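Local coordinates for protein arginyl-tRNA synthetase, putative (Plasmodium falciparum, PDB 5JLD) that probably catalyses the ATP-dependent attachment of L-arginine to its cognate tRNA, releasing AMP and diphosphate, as a class I aminoacyl-tRNA synthetase, at residues 346-349 with 355-358; 108-113 with 571-576; 403-408 with 442-447. All coordinates share one frame; numbering follows the deposited sequence.

Overall arrangement
Running from the N terminus, the chain first meets contact 2 at residues 108-113, but this contact closes only when helix 564-584 of the anticodon-binding region is reached. The loop of 457 residues so formed encloses the other two contacts. Contact 1 is a short closure that packs helix 353-364 on strand 343-349 of the parallel sheet in the catalytic domain. Contact 3 comes next in series and joins helices 401-420 and 436-453. None of the three touches another: the centres of contacts 1 and 2 are 40 Å apart, on opposite sides of the chain's centre, and contact 3 lies about 14 Å from contact 2 between nearest atoms.

Contact 1: residues 346-349 with 355-358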
loop_
_atom_site.group_PDB
_atom_site.type_symbol
_atom_site.label_atom_id
_atom_site.label_comp_id
_atom_site.label_asym_id
_atom_site.label_seq_id
_atom_site.Cartn_x
_atom_site.Cartn_y
_atom_site.Cartn_z
ATOM N N TYR A 346 -7.248 -3.268 7.444
ATOM C CA TYR A 346 -7.176 -2.253 8.477
ATOM C C TYR A 346 -5.758 -1.697 8.602
ATOM O O TYR A 346 -4.859 -2.397 9.044
ATOM C CB TYR A 346 -7.614 -2.841 9.813
ATOM C CG TYR A 346 -9.081 -3.186 9.868
ATOM C CD1 TYR A 346 -9.541 -4.399 9.370
ATOM C CD2 TYR A 346 -10.011 -2.299 10.425
ATOM C CE1 TYR A 346 -10.886 -4.728 9.418
ATOM C CE2 TYR A 346 -11.380 -2.619 10.477
ATOM C CZ TYR A 346 -11.795 -3.839 9.967
ATOM O OH TYR A 346 -13.108 -4.196 9.998
ATOM N N VAL A 347 -5.568 -0.440 8.223
ATOM C CA VAL A 347 -4.266 0.210 8.344
ATOM C C VAL A 347 -4.186 0.939 9.687
ATOM O O VAL A 347 -4.862 1.943 9.855
ATOM C CB VAL A 347 -4.037 1.221 7.181
ATOM C CG1 VAL A 347 -2.753 2.004 7.390
ATOM C CG2 VAL A 347 -4.055 0.518 5.845
ATOM N N THR A 348 -3.408 0.431 10.651
ATOM C CA THR A 348 -3.313 1.094 11.964
ATOM C C THR A 348 -1.961 0.939 12.671
ATOM O O THR A 348 -1.117 0.181 12.218
ATOM C CB THR A 348 -4.379 0.571 12.994
ATOM O OG1 THR A 348 -3.924 -0.656 13.583
ATOM C CG2 THR A 348 -5.755 0.360 12.367
ATOM N N ASP A 349 -1.788 1.644 13.802
ATOM C CA ASP A 349 -0.657 1.414 14.709
ATOM C C ASP A 349 -0.499 -0.068 14.950
ATOM O O ASP A 349 -1.495 -0.792 15.105
ATOM C CB ASP A 349 -0.832 2.089 16.078
ATOM C CG ASP A 349 -1.559 3.398 16.000
ATOM O OD1 ASP A 349 -0.962 4.386 15.520
ATOM O OD2 ASP A 349 -2.736 3.433 16.417
ATOM N N HIS A 355 -5.692 -6.703 18.955
ATOM C CA HIS A 355 -7.092 -6.287 18.982
ATOM C C HIS A 355 -7.772 -6.736 17.701
ATOM O O HIS A 355 -8.758 -7.489 17.752
ATOM C CB HIS A 355 -7.190 -4.773 19.168
ATOM C CG HIS A 355 -8.564 -4.222 18.975
ATOM N ND1 HIS A 355 -9.535 -4.270 19.955
ATOM C CD2 HIS A 355 -9.130 -3.608 17.909
ATOM C CE1 HIS A 355 -10.638 -3.707 19.497
ATOM N NE2 HIS A 355 -10.416 -3.289 18.264
ATOM N N PHE A 356 -7.197 -6.382 16.545
ATOM C CA PHE A 356 -7.917 -6.694 15.307
ATOM C C PHE A 356 -7.867 -8.192 15.019
ATOM O O PHE A 356 -8.841 -8.766 14.498
ATOM C CB PHE A 356 -7.403 -5.862 14.118
ATOM C CG PHE A 356 -7.934 -4.459 14.126
ATOM C CD1 PHE A 356 -9.252 -4.201 13.730
ATOM C CD2 PHE A 356 -7.157 -3.407 14.596
ATOM C CE1 PHE A 356 -9.777 -2.910 13.772
ATOM C CE2 PHE A 356 -7.673 -2.105 14.650
ATOM C CZ PHE A 356 -8.985 -1.854 14.233
ATOM N N GLU A 357 -6.783 -8.842 15.426
ATOM C CA GLU A 357 -6.712 -10.281 15.245
ATOM C C GLU A 357 -7.827 -10.901 16.087
ATOM O O GLU A 357 -8.540 -11.807 15.623
ATOM C CB GLU A 357 -5.324 -10.826 15.622
ATOM C CG GLU A 357 -4.290 -10.569 14.540
ATOM C CD GLU A 357 -3.020 -11.383 14.709
ATOM O OE1 GLU A 357 -2.473 -11.411 15.833
ATOM O OE2 GLU A 357 -2.578 -12.001 13.714
ATOM N N THR A 358 -8.038 -10.345 17.278
ATOM C CA THR A 358 -9.095 -10.881 18.146
ATOM C C THR A 358 -10.459 -10.642 17.496
ATOM O O THR A 358 -11.381 -11.444 17.646
ATOM C CB THR A 358 -9.097 -10.263 19.556
ATOM O OG1 THR A 358 -7.794 -10.364 20.146
ATOM C CG2 THR A 358 -10.104 -10.987 20.446
#
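Tyr-346 and Phe-356 meet inside a beta-alpha-beta unit of the class I catalytic domain, a Rossmann-type fold: strand 343-349 leads through a short connection into helix 353-364, which packs back against its own strand. The main interaction is aromatic. The two rings form an offset stack with centroids 4.7 Å apart and planes inclined by 30°, so they slide past each other and are not exactly superposed. CD1 of Phe-356 lies over one face of the tyrosine ring, toward its rim, and Tyr-346 CB lies over one face of the phenyl ring; CE1 of Phe-356 comes within 3.4 Å of CD2 of Tyr-346. Phenylalanine suits the middle position because both faces of its ring are covered, one by Tyr-346 and the other by the imidazole of His-355. Tyr-346 also touches Leu-332 and Arg-335 of helix 326-337.

The polar group beside the stack is the hydroxyl of Thr-348, which donates from OG1 to the backbone O of Asp-349 at 2.9 Å and is also hydrogen-bonded to His-377 NE2, on the adjacent strand. A chi1 of 81° sets OG1 between the backbone N and the carbonyl carbon and CG2 anti to the carbonyl carbon. This methyl meets the phenyl ring obliquely, Thr-348 CG2 approaching Phe-356 CE2 to 3.9 Å.

Contact 2: residues 108-113 with 571-576; sequences KLFNGE and CSITKS
The backbone O of Phe-110, a residue whose ring meets Ile-573 across this contact, is hydrogen-bonded to NZ of Lys-502. Phe-110 lies in the first strand of a small antiparallel hairpin, 110-111 with 114-115. Leu-109 points toward helix 564-584, and Phe-110 reaches it with the end of its ring. No hydrogen bond joins the two segments themselves.

Ile-573 does the work for the helix, and its beta-branching lets one residue serve two partners. A chi1 of -59° turns CG2 toward Leu-109 and CG1 toward Phe-110. The short arm meets leucine: CG2 of Ile-573 lies 3.8 Å from CD1 of Leu-109. The long arm is extended, with chi2 at 176°, and carries the terminal methyl to the far end of the phenylalanine ring, where Ile-573 CD1 is 3.8 Å from Phe-110 CE1. The next ring atom shares in this contact, since Phe-110 CZ is 3.9 Å from Ile-573 CD1, and the methyl meets the ring obliquely. Both partners cross the isoleucine at roughly a right angle. The CB of Phe-110 does not aim at the helix, and it is the length of the ring that closes the gap.

Other elements complete the cluster. Ile-115, on the second strand of the hairpin, touches both Phe-110 and Ile-573, and Ile-519 of helix 510-520 touches Leu-109 and Ile-573.

Branched aliphatic residues and a phenyl ring suit such a buried junction, because they fill it without polar groups that would need partners. The chemistry thus implies a hydrophobic dock between residues 109-110, at the start of the hairpin, and helix 564-584 of the DALR anticodon-binding family region: with no hydrogen bond crossing, it rests on shape and the exclusion of water.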
loop_
_atom_site.group_PDB
_atom_site.type_symbol
_atom_site.label_atom_id
_atom_site.label_comp_id
_atom_site.label_asym_id
_atom_site.label_seq_id
_atom_site.Cartn_x
_atom_site.Cartn_y
_atom_site.Cartn_z
ATOM N N LYS A 108 5.131 -6.927 -25.897
ATOM C CA LYS A 108 3.738 -6.952 -25.406
ATOM C C LYS A 108 3.245 -5.621 -24.745
ATOM O O LYS A 108 2.056 -5.316 -24.772
ATOM C CB LYS A 108 3.552 -8.100 -24.411
ATOM C CG LYS A 108 3.594 -9.489 -25.034
ATOM C CD LYS A 108 3.465 -10.557 -23.952
ATOM C CE LYS A 108 3.497 -11.970 -24.519
ATOM N NZ LYS A 108 3.425 -13.002 -23.440
ATOM N N LEU A 109 4.149 -4.826 -24.172
ATOM C CA LEU A 109 3.770 -3.580 -23.483
ATOM C C LEU A 109 3.195 -2.488 -24.383
ATOM O O LEU A 109 2.790 -1.425 -23.895
ATOM C CB LEU A 109 4.979 -2.992 -22.737
ATOM C CG LEU A 109 5.392 -3.773 -21.495
ATOM C CD1 LEU A 109 6.619 -3.159 -20.858
ATOM C CD2 LEU A 109 4.209 -3.849 -20.503
ATOM N N PHE A 110 3.185 -2.718 -25.676
ATOM C CA PHE A 110 2.697 -1.716 -26.589
ATOM C C PHE A 110 1.327 -2.006 -27.100
ATOM O O PHE A 110 1.131 -2.947 -27.828
ATOM C CB PHE A 110 3.631 -1.604 -27.765
ATOM C CG PHE A 110 4.965 -1.065 -27.412
ATOM C CD1 PHE A 110 5.909 -1.866 -26.858
ATOM C CD2 PHE A 110 5.262 0.243 -27.625
ATOM C CE1 PHE A 110 7.142 -1.374 -26.526
ATOM C CE2 PHE A 110 6.489 0.746 -27.297
ATOM C CZ PHE A 110 7.436 -0.063 -26.745
ATOM N N ASN A 111 0.369 -1.197 -26.697
ATOM C CA ASN A 111 -0.986 -1.346 -27.162
ATOM C C ASN A 111 -0.948 -0.587 -28.440
ATOM O O ASN A 111 -0.816 0.625 -28.436
ATOM C CB ASN A 111 -1.960 -0.672 -26.217
ATOM N N GLY A 112 -1.022 -1.294 -29.549
ATOM C CA GLY A 112 -0.954 -0.644 -30.828
ATOM C C GLY A 112 0.365 0.068 -30.944
ATOM O O GLY A 112 1.363 -0.542 -31.244
ATOM N N GLU A 113 0.368 1.360 -30.669
ATOM C CA GLU A 113 1.576 2.136 -30.770
ATOM C C GLU A 113 1.970 2.856 -29.493
ATOM O O GLU A 113 3.075 3.347 -29.399
ATOM C CB GLU A 113 1.445 3.142 -31.900
ATOM N N CYS A 571 13.930 3.806 -23.160
ATOM C CA CYS A 571 13.737 5.019 -22.385
ATOM C C CYS A 571 12.235 5.290 -22.170
ATOM O O CYS A 571 11.820 5.674 -21.085
ATOM C CB CYS A 571 14.408 6.205 -23.077
ATOM S SG CYS A 571 16.225 6.220 -23.006
ATOM N N SER A 572 11.436 5.068 -23.211
ATOM C CA SER A 572 9.993 5.326 -23.183
ATOM C C SER A 572 9.273 4.392 -22.219
ATOM O O SER A 572 8.467 4.823 -21.361
ATOM C CB SER A 572 9.416 5.178 -24.595
ATOM O OG SER A 572 8.126 5.734 -24.714
ATOM N N ILE A 573 9.567 3.103 -22.353
ATOM C CA ILE A 573 9.026 2.139 -21.407
ATOM C C ILE A 573 9.416 2.498 -19.976
ATOM O O ILE A 573 8.559 2.528 -19.084
ATOM C CB ILE A 573 9.500 0.721 -21.717
ATOM C CG1 ILE A 573 9.054 0.326 -23.132
ATOM C CG2 ILE A 573 8.968 -0.241 -20.656
ATOM C CD1 ILE A 573 9.555 -1.052 -23.592
ATOM N N THR A 574 10.701 2.798 -19.766
ATOM C CA THR A 574 11.167 3.126 -18.423
ATOM C C THR A 574 10.443 4.339 -17.848
ATOM O O THR A 574 10.054 4.327 -16.693
ATOM C CB THR A 574 12.671 3.392 -18.388
ATOM O OG1 THR A 574 13.366 2.213 -18.816
ATOM C CG2 THR A 574 13.120 3.765 -16.961
ATOM N N LYS A 575 10.272 5.377 -18.666
ATOM C CA LYS A 575 9.506 6.561 -18.285
ATOM C C LYS A 575 8.089 6.199 -17.856
ATOM O O LYS A 575 7.677 6.532 -16.745
ATOM C CB LYS A 575 9.451 7.564 -19.437
ATOM C CG LYS A 575 8.709 8.850 -19.107
ATOM C CD LYS A 575 9.090 9.944 -20.091
ATOM C CE LYS A 575 8.064 10.108 -21.193
ATOM N NZ LYS A 575 6.965 11.013 -20.758
ATOM N N SER A 576 7.348 5.520 -18.733
ATOM C CA SER A 576 6.002 5.071 -18.374
ATOM C C SER A 576 5.961 4.362 -17.010
ATOM O O SER A 576 5.114 4.667 -16.148
ATOM C CB SER A 576 5.433 4.133 -19.445
ATOM O OG SER A 576 5.021 4.849 -20.591
#

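Contact 3: residues 403-408 with 442-447; sequences NLIKEG and SLCVSA
Torsion places both key groups: Cys-444 carries SG opposite its backbone N (chi1 170°), directed at the neighbouring helix, and in Ile-405 a chi1 of -65° puts CG1 beside the backbone N and leaves CG2 anti to it, so that this methyl branch faces the sulfur. Two helices of the class I catalytic domain, 401-420 and 436-453, pack here with 115° between their N-to-C directions over these segments and the local axes 9.1 Å apart at closest approach.

The packing centres on the thiol. A small side chain suits the place, since SG sits close against bare backbone: it is 3.6 Å from the carbonyl carbon of Gly-408. Having no side chain, the glycine lets the two helices come near, and its CA is 5.7 Å from that of Cys-444. The backbone O of Ile-405 also lies near, 3.5 Å from SG of Cys-444; the same oxygen has a hydrogen-bonding partner one turn on, Thr-409 OG1.

Beside the sulfur Ile-405 and Val-445 meet through one methyl each. Both bring compact methyl groups to a buried helix surface, while Leu-443 and Ala-447, on another side of their helix, meet helix 476-492. Ile-405 CG2 touches Cys-444 SG at 4.0 Å and then reaches Val-445 CG2, 4.2 Å away.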
loop_
_atom_site.group_PDB
_atom_site.type_symbol
_atom_site.label_atom_id
_atom_site.label_comp_id
_atom_site.label_asym_id
_atom_site.label_seq_id
_atom_site.Cartn_x
_atom_site.Cartn_y
_atom_site.Cartn_z
ATOM N N ASN A 403 0.998 22.968 8.946
ATOM C CA ASN A 403 2.191 23.796 9.086
ATOM C C ASN A 403 3.478 22.995 8.951
ATOM O O ASN A 403 4.483 23.512 8.474
ATOM C CB ASN A 403 2.169 24.565 10.408
ATOM C CG ASN A 403 1.295 25.808 10.338
ATOM O OD1 ASN A 403 0.068 25.740 10.464
ATOM N ND2 ASN A 403 1.931 26.959 10.136
ATOM N N LEU A 404 3.455 21.729 9.348
ATOM C CA LEU A 404 4.621 20.882 9.133
ATOM C C LEU A 404 4.900 20.757 7.628
ATOM O O LEU A 404 6.039 20.943 7.151
ATOM C CB LEU A 404 4.410 19.505 9.752
ATOM C CG LEU A 404 5.649 18.626 9.615
ATOM C CD1 LEU A 404 6.822 19.310 10.298
ATOM C CD2 LEU A 404 5.409 17.246 10.192
ATOM N N ILE A 405 3.844 20.474 6.875
ATOM C CA ILE A 405 3.996 20.375 5.436
ATOM C C ILE A 405 4.376 21.729 4.820
ATOM O O ILE A 405 5.155 21.764 3.885
ATOM C CB ILE A 405 2.723 19.828 4.760
ATOM C CG1 ILE A 405 2.474 18.383 5.199
ATOM C CG2 ILE A 405 2.864 19.874 3.245
ATOM C CD1 ILE A 405 1.199 17.752 4.611
ATOM N N LYS A 406 3.858 22.843 5.336
ATOM C CA LYS A 406 4.214 24.138 4.746
ATOM C C LYS A 406 5.681 24.473 5.037
ATOM O O LYS A 406 6.353 25.134 4.235
ATOM C CB LYS A 406 3.292 25.261 5.244
ATOM C CG LYS A 406 3.666 25.879 6.583
ATOM C CD LYS A 406 2.974 27.224 6.787
ATOM C CE LYS A 406 1.485 27.140 6.477
ATOM N NZ LYS A 406 0.820 28.467 6.583
ATOM N N GLU A 407 6.175 23.998 6.178
ATOM C CA GLU A 407 7.589 24.113 6.514
ATOM C C GLU A 407 8.442 23.331 5.519
ATOM O O GLU A 407 9.456 23.847 4.997
ATOM C CB GLU A 407 7.846 23.606 7.931
ATOM C CG GLU A 407 9.317 23.428 8.253
ATOM C CD GLU A 407 9.573 23.269 9.737
ATOM O OE1 GLU A 407 8.630 22.908 10.476
ATOM O OE2 GLU A 407 10.721 23.514 10.165
ATOM N N GLY A 408 8.024 22.086 5.266
ATOM C CA GLY A 408 8.649 21.290 4.229
ATOM C C GLY A 408 8.656 22.013 2.891
ATOM O O GLY A 408 9.661 22.050 2.200
ATOM N N SER A 442 4.291 20.426 -4.291
ATOM C CA SER A 442 4.248 19.112 -4.922
ATOM C C SER A 442 5.496 18.311 -4.547
ATOM O O SER A 442 5.402 17.156 -4.117
ATOM C CB SER A 442 4.124 19.253 -6.439
ATOM O OG SER A 442 3.584 18.078 -7.011
ATOM N N LEU A 443 6.659 18.945 -4.682
ATOM C CA LEU A 443 7.936 18.322 -4.329
ATOM C C LEU A 443 7.962 17.848 -2.873
ATOM O O LEU A 443 8.329 16.705 -2.594
ATOM C CB LEU A 443 9.094 19.296 -4.582
ATOM C CG LEU A 443 9.339 19.695 -6.040
ATOM C CD1 LEU A 443 10.520 20.657 -6.169
ATOM C CD2 LEU A 443 9.535 18.459 -6.925
ATOM N N CYS A 444 7.576 18.734 -1.959
ATOM C CA CYS A 444 7.491 18.416 -0.537
ATOM C C CYS A 444 6.581 17.236 -0.230
ATOM O O CYS A 444 6.967 16.293 0.462
ATOM C CB CYS A 444 6.983 19.629 0.248
ATOM S SG CYS A 444 6.585 19.206 1.961
ATOM N N VAL A 445 5.355 17.311 -0.731
ATOM C CA VAL A 445 4.361 16.265 -0.501
ATOM C C VAL A 445 4.861 14.914 -1.007
ATOM O O VAL A 445 4.821 13.897 -0.291
ATOM C CB VAL A 445 3.027 16.640 -1.172
ATOM C CG1 VAL A 445 2.068 15.462 -1.172
ATOM C CG2 VAL A 445 2.416 17.853 -0.462
ATOM N N SER A 446 5.365 14.923 -2.237
ATOM C CA SER A 446 5.953 13.723 -2.840
ATOM C C SER A 446 7.095 13.159 -1.993
ATOM O O SER A 446 7.191 11.939 -1.791
ATOM C CB SER A 446 6.451 14.032 -4.250
ATOM O OG SER A 446 5.370 14.174 -5.154
ATOM N N ALA A 447 7.935 14.060 -1.487
ATOM C CA ALA A 447 9.084 13.700 -0.667
ATOM C C ALA A 447 8.658 13.028 0.627
ATOM O O ALA A 447 9.184 11.977 0.989
ATOM C CB ALA A 447 9.938 14.937 -0.369
#